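Local coordinates for SusD-like carbohydrate binding protein (Bacteroides vulgatus, PDB 3LEW) that probably binds carbohydrate at the bacterial cell surface as an outer-membrane, SusD-like nutrient-binding protein, at residues L209-A212 against C213-R217; N247-N251 against K252-W256; I472-S475 against E476-A479. All coordinates share one frame; numbering follows the deposited sequence. Where two conformers were deposited one is given.

The three contacts follow one another along the chain, each within one continuous run. Contact 1 is the C-terminal end of helix 202-215; contact 2 is a pair of turns leading into strand 254-258; contact 3 is the whole short helix 474-479 with its N-cap, near the C-terminus. Contacts 1 and 2 have centres about 22 Å apart and nearest atoms about 6 Å apart, and helix 202-215 packs against Ile255 and Trp256. Contact 3 lies at the surface, centre to centre about 28 Å from contact 1 and about 37 Å from contact 2, across the chain's centre from the latter. The set thus runs from the buried helical framework of a SusD-family protein to its periphery.

Contact 1: residues L209-A212 against C213-R217; sequences LSRA and CLYAR
Arg211 and Tyr215, one helical turn apart near the end of helix 202-215, lie side by side and point the same way. The tight part of the contact is here: Arg211 CG sits over one face of the phenol ring, 3.8 Å from the ring centroid of Tyr215 and toward its rim, a CH-pi contact. Arg211 swings CG away from its own N (chi1 -174°), which places CG over the ring face, while a bend at chi3 turns the guanidinium until its plane is 19° from that of the ring. Arginine suits the place because its aliphatic stem packs on the aromatic face while its charged end reaches Glu348 in a salt bridge and the carbonyl of Leu343. Between the two residues Tyr215 N donates to Arg211 O at 2.9 Å.

On another side of the buried helix, Leu209 CD2 and Cys213 SG meet only at 4.2 Å, and Leu181 of helix 170-187 touches the leucine. Ala212 O accepts from Ala216 N at 2.9 Å. The solvent side comes where the helix ends in a Schellman motif: Arg217, at positive phi (66°), is partly exposed, its side chain making no contact with 209-212. Buried Arg211, by contrast, has a carboxylate and a carbonyl for its charged end and an aromatic face for its stem, so its charge is probably well compensated.

Contact 2: residues N247-N251 against K252-W256; sequences NSVDN and KEWIW
The indole of Trp254 has the backbone of Ser248 and Val249 lying over one face, and Asn251 CB reaches that same face at the five-membered ring. Ser248 O stands 3.4 Å above the ring plane, over its centre, and Val249 CG1 approaches Trp254 CZ3 at the six-membered end to 3.9 Å. Two type I beta turns, Ser248 to Asn251 and Asn251 to Trp254, fold the chain back over the ring just ahead of strand 254-258. Asn251 CB makes a CH-pi contact 3.8 Å from the centroid of the Trp254 five-membered ring, and the amide plane beyond it is inclined 27° to the indole.

Asparagine suits this junction because one residue serves both turns and the ring. Its CG is turned away from its own N (chi1 -178°), bringing OD1 round to the backbone of the second turn in an Asx turn, while Trp254 N closes that turn on Asn251 O at 3.1 Å, from above the carbonyl plane. The first turn is closed weakly, Asn251 N to Ser248 O at 3.3 Å, and has a further tie, an ST turn in which Ser248 OG accepts from Asp250 N. Replacing Trp254 by an alanine would probably open a gap beneath Ser248 O and Val249, leaving Asn251 CB without its aromatic partner and the first turn freer to shift.

Salt bridges from Glu253 to Arg345 and packing of Trp254 on Val342 tie the turns to strand 341-345; Glu253 also bridges to Arg376 of helix 365-376 and accepts from the loop amide of Met237. At the centre of the second turn, Glu253 N donates to Asn251 OD1 at 2.8 Å, in the plane of the side-chain carbonyl.

Contact 3: residues I472-S475 against E476-A479; sequences ITDS and EELA. With 1PE (pentaethylene glycol), chain F.
Glu476, Ser475 and Glu477 carry most of this contact, which takes in the whole short surface helix 474-479 and its N-cap, Thr473. There Thr473 turns OG1 between its own N and carbonyl carbon (chi1 61°), from where it accepts from Glu476 N at 3.1 Å; a side-chain hydroxyl suits the N-cap because it can accept from an amide of the first turn, where the regular helical partner four residues back is not in place. Glu476 also lays its aliphatic stem on Ile472, four residues earlier, with Glu476 CG 3.6 Å from Ile472 CG2. Its chain then bends at chi2, leading the carboxylate away to Trp87 of helix 81-103 and to Asn480.

Glu477 donates its N to Thr473 O at 3.1 Å, and its extended side chain reaches Lys489 and Tyr484. Its OE1 lies 4.3 Å from Asp474 OD1, and one water is hydrogen-bonded to both, while Asp474 also pairs with Lys79; this acidic group at the helix start probably suits the positive end of the helix dipole. The backbone O of Ser475 accepts from Ala479 N, and the polar serine side chain suits its exposed position.

A pentaethylene glycol, probably from the crystallisation liquor, lies along this surface and also bonds Tyr152. The glycol's OH7 donates to Glu476 OE2 at 2.8 Å.

Contact 1: residues L209-A212 against C213-R217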
loop_
_atom_site.group_PDB
_atom_site.type_symbol
_atom_site.label_atom_id
_atom_site.label_comp_id
_atom_site.label_asym_id
_atom_site.label_seq_id
_atom_site.Cartn_x
_atom_site.Cartn_y
_atom_site.Cartn_z
ATOM N N LEU A 209 -3.546 2.193 13.248
ATOM C CA LEU A 209 -3.223 3.374 14.076
ATOM C C LEU A 209 -1.755 3.722 14.039
ATOM O O LEU A 209 -1.395 4.920 13.963
ATOM C CB LEU A 209 -3.584 3.157 15.555
ATOM C CG LEU A 209 -4.842 3.769 16.076
ATOM C CD1 LEU A 209 -5.021 3.333 17.521
ATOM C CD2 LEU A 209 -4.820 5.291 15.918
ATOM N N SER A 210 -0.907 2.692 14.130
ATOM C CA SER A 210 0.555 2.862 14.087
ATOM C C SER A 210 0.967 3.531 12.792
ATOM O O SER A 210 1.776 4.477 12.773
ATOM C CB SER A 210 1.250 1.474 14.175
ATOM O OG SER A 210 1.029 0.951 15.473
ATOM N N ARG A 211 0.432 3.014 11.676
ATOM C CA ARG A 211 0.695 3.572 10.365
ATOM C C ARG A 211 0.199 5.032 10.271
ATOM O O ARG A 211 0.918 5.941 9.873
ATOM C CB ARG A 211 -0.004 2.713 9.296
ATOM C CG ARG A 211 0.330 3.147 7.885
ATOM C CD ARG A 211 -0.499 2.380 6.853
ATOM N NE ARG A 211 -0.129 0.962 6.770
ATOM C CZ ARG A 211 -0.733 0.078 5.948
ATOM N NH1 ARG A 211 -1.765 0.434 5.189
ATOM N NH2 ARG A 211 -0.334 -1.195 5.908
ATOM N N ALA A 212 -1.053 5.237 10.636
ATOM C CA ALA A 212 -1.658 6.571 10.539
ATOM C C ALA A 212 -0.928 7.622 11.367
ATOM O O ALA A 212 -0.682 8.752 10.901
ATOM C CB ALA A 212 -3.180 6.513 10.933
ATOM N N CYS A 213 -0.545 7.245 12.589
ATOM C CA CYS A 213 0.170 8.126 13.438
ATOM C C CYS A 213 1.553 8.411 12.933
ATOM O O CYS A 213 1.980 9.543 13.016
ATOM C CB CYS A 213 0.224 7.596 14.860
ATOM S SG CYS A 213 -1.401 7.635 15.707
ATOM N N LEU A 214 2.226 7.421 12.369
ATOM C CA LEU A 214 3.508 7.681 11.716
ATOM C C LEU A 214 3.379 8.700 10.574
ATOM O O LEU A 214 4.172 9.657 10.479
ATOM C CB LEU A 214 4.141 6.380 11.202
ATOM C CG LEU A 214 5.565 6.559 10.644
ATOM C CD1 LEU A 214 6.554 6.595 11.831
ATOM C CD2 LEU A 214 5.941 5.398 9.666
ATOM N N TYR A 215 2.420 8.470 9.666
ATOM C CA TYR A 215 2.260 9.330 8.519
ATOM C C TYR A 215 1.872 10.756 8.891
ATOM O O TYR A 215 2.308 11.700 8.236
ATOM C CB TYR A 215 1.217 8.743 7.571
ATOM C CG TYR A 215 1.571 7.429 6.901
ATOM C CD1 TYR A 215 2.752 6.736 7.164
ATOM C CD2 TYR A 215 0.693 6.869 5.983
ATOM C CE1 TYR A 215 3.036 5.548 6.527
ATOM C CE2 TYR A 215 1.000 5.690 5.350
ATOM C CZ TYR A 215 2.155 5.032 5.614
ATOM O OH TYR A 215 2.408 3.812 5.003
ATOM N N ALA A 216 1.112 10.893 9.975
ATOM C CA ALA A 216 0.719 12.179 10.547
ATOM C C ALA A 216 1.796 12.869 11.403
ATOM O O ALA A 216 1.559 13.967 11.926
ATOM C CB ALA A 216 -0.594 12.002 11.387
ATOM N N ARG A 217 2.954 12.219 11.573
ATOM C CA ARG A 217 4.074 12.731 12.376
ATOM C C ARG A 217 3.776 12.843 13.871
ATOM O O ARG A 217 4.334 13.709 14.574
ATOM C CB ARG A 217 4.612 14.062 11.767
ATOM C CG ARG A 217 4.837 13.926 10.285
ATOM C CD ARG A 217 5.511 15.178 9.637
ATOM N NE ARG A 217 6.920 15.326 10.011
ATOM C CZ ARG A 217 7.932 14.690 9.435
ATOM N NH1 ARG A 217 7.722 13.847 8.455
ATOM N NH2 ARG A 217 9.184 14.894 9.860
#

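Contact 2: residues N247-N251 against K252-W256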
loop_
_atom_site.group_PDB
_atom_site.type_symbol
_atom_site.label_atom_id
_atom_site.label_comp_id
_atom_site.label_asym_id
_atom_site.label_seq_id
_atom_site.Cartn_x
_atom_site.Cartn_y
_atom_site.Cartn_z
ATOM N N ASN A 247 0.958 -15.021 -1.235
ATOM C CA ASN A 247 -0.318 -15.313 -1.895
ATOM C C ASN A 247 -1.367 -16.032 -1.022
ATOM O O ASN A 247 -2.368 -16.491 -1.545
ATOM C CB ASN A 247 -0.061 -16.076 -3.155
ATOM C CG ASN A 247 0.588 -17.434 -2.880
ATOM O OD1 ASN A 247 0.439 -17.977 -1.764
ATOM N ND2 ASN A 247 1.326 -17.992 -3.866
ATOM N N SER A 248 -1.131 -16.072 0.282
ATOM C CA SER A 248 -2.081 -16.719 1.242
ATOM C C SER A 248 -2.194 -15.969 2.549
ATOM O O SER A 248 -1.165 -15.718 3.227
ATOM C CB SER A 248 -1.590 -18.130 1.568
ATOM O OG SER A 248 -2.406 -18.750 2.540
ATOM N N VAL A 249 -3.426 -15.670 2.973
ATOM C CA VAL A 249 -3.663 -15.013 4.256
ATOM C C VAL A 249 -3.332 -15.910 5.468
ATOM O O VAL A 249 -3.225 -15.397 6.606
ATOM C CB VAL A 249 -5.146 -14.534 4.411
ATOM C CG1 VAL A 249 -5.482 -13.444 3.389
ATOM C CG2 VAL A 249 -6.106 -15.731 4.359
ATOM N N ASP A 250 -3.148 -17.204 5.224
ATOM C CA ASP A 250 -2.799 -18.158 6.253
ATOM C C ASP A 250 -1.405 -17.852 6.887
ATOM O O ASP A 250 -1.100 -18.303 7.961
ATOM C CB ASP A 250 -2.893 -19.618 5.743
ATOM C CG ASP A 250 -4.303 -20.021 5.225
ATOM O OD1 ASP A 250 -5.305 -19.440 5.686
ATOM O OD2 ASP A 250 -4.423 -20.977 4.371
ATOM N N ASN A 251 -0.579 -17.045 6.241
ATOM C CA ASN A 251 0.752 -16.725 6.767
ATOM C C ASN A 251 0.648 -15.999 8.115
ATOM O O ASN A 251 -0.097 -14.998 8.249
ATOM C CB ASN A 251 1.451 -15.913 5.676
ATOM C CG ASN A 251 2.851 -15.538 6.003
ATOM O OD1 ASN A 251 3.119 -14.950 7.043
ATOM N ND2 ASN A 251 3.784 -15.889 5.102
ATOM N N LYS A 252 1.398 -16.468 9.126
ATOM C CA LYS A 252 1.299 -15.890 10.483
ATOM C C LYS A 252 1.831 -14.461 10.612
ATOM O O LYS A 252 1.575 -13.796 11.614
ATOM C CB LYS A 252 1.974 -16.780 11.526
ATOM C CG LYS A 252 1.157 -18.045 11.867
ATOM C CD LYS A 252 1.960 -19.053 12.750
ATOM C CE LYS A 252 3.091 -19.712 11.967
ATOM N NZ LYS A 252 3.974 -20.537 12.856
ATOM N N GLU A 253 2.590 -13.996 9.635
ATOM C CA GLU A 253 3.064 -12.619 9.690
ATOM C C GLU A 253 2.050 -11.639 9.107
ATOM O O GLU A 253 2.165 -10.418 9.274
ATOM C CB GLU A 253 4.421 -12.506 8.969
ATOM C CG GLU A 253 5.248 -11.375 9.552
ATOM C CD GLU A 253 6.390 -10.907 8.685
ATOM O OE1 GLU A 253 7.355 -11.692 8.449
ATOM O OE2 GLU A 253 6.340 -9.744 8.229
ATOM N N TRP A 254 1.085 -12.136 8.346
ATOM C CA TRP A 254 0.044 -11.264 7.796
ATOM C C TRP A 254 -0.940 -10.929 8.902
ATOM O O TRP A 254 -1.645 -11.794 9.404
ATOM C CB TRP A 254 -0.705 -11.894 6.635
ATOM C CG TRP A 254 0.044 -12.141 5.380
ATOM C CD1 TRP A 254 1.386 -12.458 5.235
ATOM C CD2 TRP A 254 -0.520 -12.187 4.060
ATOM N NE1 TRP A 254 1.679 -12.684 3.899
ATOM C CE2 TRP A 254 0.530 -12.539 3.162
ATOM C CE3 TRP A 254 -1.811 -11.977 3.552
ATOM C CZ2 TRP A 254 0.315 -12.696 1.803
ATOM C CZ3 TRP A 254 -2.038 -12.165 2.191
ATOM C CH2 TRP A 254 -0.957 -12.505 1.326
ATOM N N ILE A 255 -1.006 -9.652 9.238
ATOM C CA ILE A 255 -1.987 -9.125 10.176
ATOM C C ILE A 255 -3.329 -8.909 9.492
ATOM O O ILE A 255 -4.371 -9.176 10.076
ATOM C CB ILE A 255 -1.485 -7.797 10.752
ATOM C CG1 ILE A 255 -0.204 -8.055 11.569
ATOM C CG2 ILE A 255 -2.545 -7.155 11.630
ATOM C CD1 ILE A 255 0.494 -6.765 12.022
ATOM N N TRP A 256 -3.288 -8.497 8.226
ATOM C CA TRP A 256 -4.478 -8.109 7.515
ATOM C C TRP A 256 -4.303 -8.424 6.058
ATOM O O TRP A 256 -3.264 -8.088 5.457
ATOM C CB TRP A 256 -4.689 -6.594 7.689
ATOM C CG TRP A 256 -6.072 -6.053 7.492
ATOM C CD1 TRP A 256 -7.266 -6.694 7.706
ATOM C CD2 TRP A 256 -6.409 -4.687 7.231
ATOM N NE1 TRP A 256 -8.317 -5.825 7.546
ATOM C CE2 TRP A 256 -7.821 -4.597 7.214
ATOM C CE3 TRP A 256 -5.660 -3.539 6.947
ATOM C CZ2 TRP A 256 -8.496 -3.394 6.945
ATOM C CZ3 TRP A 256 -6.336 -2.382 6.669
ATOM C CH2 TRP A 256 -7.731 -2.319 6.663
#

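Contact 3: residues I472-S475 against E476-A479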
loop_
_atom_site.group_PDB
_atom_site.type_symbol
_atom_site.label_atom_id
_atom_site.label_comp_id
_atom_site.label_asym_id
_atom_site.label_seq_id
_atom_site.Cartn_x
_atom_site.Cartn_y
_atom_site.Cartn_z
ATOM N N ILE A 472 -8.479 14.981 -6.837
ATOM C CA ILE A 472 -9.930 15.060 -6.821
ATOM C C ILE A 472 -10.409 14.970 -8.278
ATOM O O ILE A 472 -9.802 15.567 -9.210
ATOM C CB ILE A 472 -10.387 16.359 -6.133
ATOM C CG1 ILE A 472 -9.909 16.376 -4.670
ATOM C CG2 ILE A 472 -11.883 16.513 -6.266
ATOM C CD1 ILE A 472 -9.934 17.722 -3.946
ATOM N N THR A 473 -11.461 14.183 -8.494
ATOM C CA THR A 473 -11.981 13.922 -9.857
ATOM C C THR A 473 -12.615 15.126 -10.511
ATOM O O THR A 473 -13.120 16.044 -9.820
ATOM C CB THR A 473 -13.026 12.803 -9.846
ATOM O OG1 THR A 473 -14.141 13.182 -9.026
ATOM C CG2 THR A 473 -12.394 11.451 -9.357
ATOM N N ASP A 474 -12.640 15.106 -11.838
ATOM C CA ASP A 474 -13.369 16.111 -12.599
ATOM C C ASP A 474 -14.853 16.164 -12.191
ATOM O O ASP A 474 -15.439 17.272 -12.089
ATOM C CB ASP A 474 -13.272 15.850 -14.101
ATOM C CG ASP A 474 -11.899 16.234 -14.684
ATOM O OD1 ASP A 474 -11.099 16.979 -14.058
ATOM O OD2 ASP A 474 -11.635 15.780 -15.797
ATOM N N SER A 475 -15.472 14.997 -12.005
ATOM C CA SER A 475 -16.888 14.937 -11.641
ATOM C C SER A 475 -17.127 15.644 -10.321
ATOM O O SER A 475 -18.082 16.407 -10.187
ATOM C CB SER A 475 -17.418 13.491 -11.598
ATOM O OG SER A 475 -18.820 13.493 -11.346
ATOM N N GLU A 476 -16.246 15.411 -9.343
ATOM C CA GLU A 476 -16.392 16.070 -8.050
ATOM C C GLU A 476 -16.240 17.586 -8.180
ATOM O O GLU A 476 -16.959 18.339 -7.563
ATOM C CB GLU A 476 -15.355 15.536 -7.049
ATOM C CG GLU A 476 -15.430 16.172 -5.668
ATOM C CD GLU A 476 -16.522 15.593 -4.778
ATOM O OE1 GLU A 476 -16.981 14.447 -5.054
ATOM O OE2 GLU A 476 -16.847 16.285 -3.776
ATOM N N GLU A 477 -15.291 18.034 -9.001
ATOM C CA GLU A 477 -15.135 19.504 -9.222
ATOM C C GLU A 477 -16.355 20.169 -9.824
ATOM O O GLU A 477 -16.639 21.356 -9.567
ATOM C CB GLU A 477 -13.884 19.785 -10.052
ATOM C CG GLU A 477 -12.627 19.518 -9.226
ATOM C CD GLU A 477 -11.346 20.011 -9.878
ATOM O OE1 GLU A 477 -11.312 20.161 -11.113
ATOM O OE2 GLU A 477 -10.353 20.201 -9.165
ATOM N N LEU A 478 -17.107 19.422 -10.621
ATOM C CA LEU A 478 -18.351 19.945 -11.174
ATOM C C LEU A 478 -19.478 19.904 -10.180
ATOM O O LEU A 478 -20.178 20.880 -10.002
ATOM C CB LEU A 478 -18.766 19.160 -12.425
ATOM C CG LEU A 478 -17.975 19.407 -13.689
ATOM C CD1 LEU A 478 -18.556 18.529 -14.799
ATOM C CD2 LEU A 478 -18.022 20.928 -14.098
ATOM N N ALA A 479 -19.651 18.762 -9.553
ATOM C CA ALA A 479 -20.799 18.513 -8.703
ATOM C C ALA A 479 -20.723 19.235 -7.370
ATOM O O ALA A 479 -21.744 19.624 -6.812
ATOM C CB ALA A 479 -20.958 16.997 -8.460
HETATM O OH4 1PE F . -19.599 13.426 -7.966
HETATM C C14 1PE F . -18.505 11.730 -6.546
HETATM C C24 1PE F . -19.247 12.038 -7.854
HETATM O OH5 1PE F . -18.351 10.306 -6.327
HETATM C C15 1PE F . -18.577 10.161 -3.873
HETATM C C25 1PE F . -19.121 9.752 -5.245
HETATM O OH6 1PE F . -19.191 11.371 -3.402
HETATM C C16 1PE F . -17.386 12.740 -2.426
HETATM C C26 1PE F . -18.663 11.919 -2.182
HETATM O OH7 1PE F . -17.583 14.154 -2.174
HETATM O O HOH W 1 -11.951 19.645 -13.570
#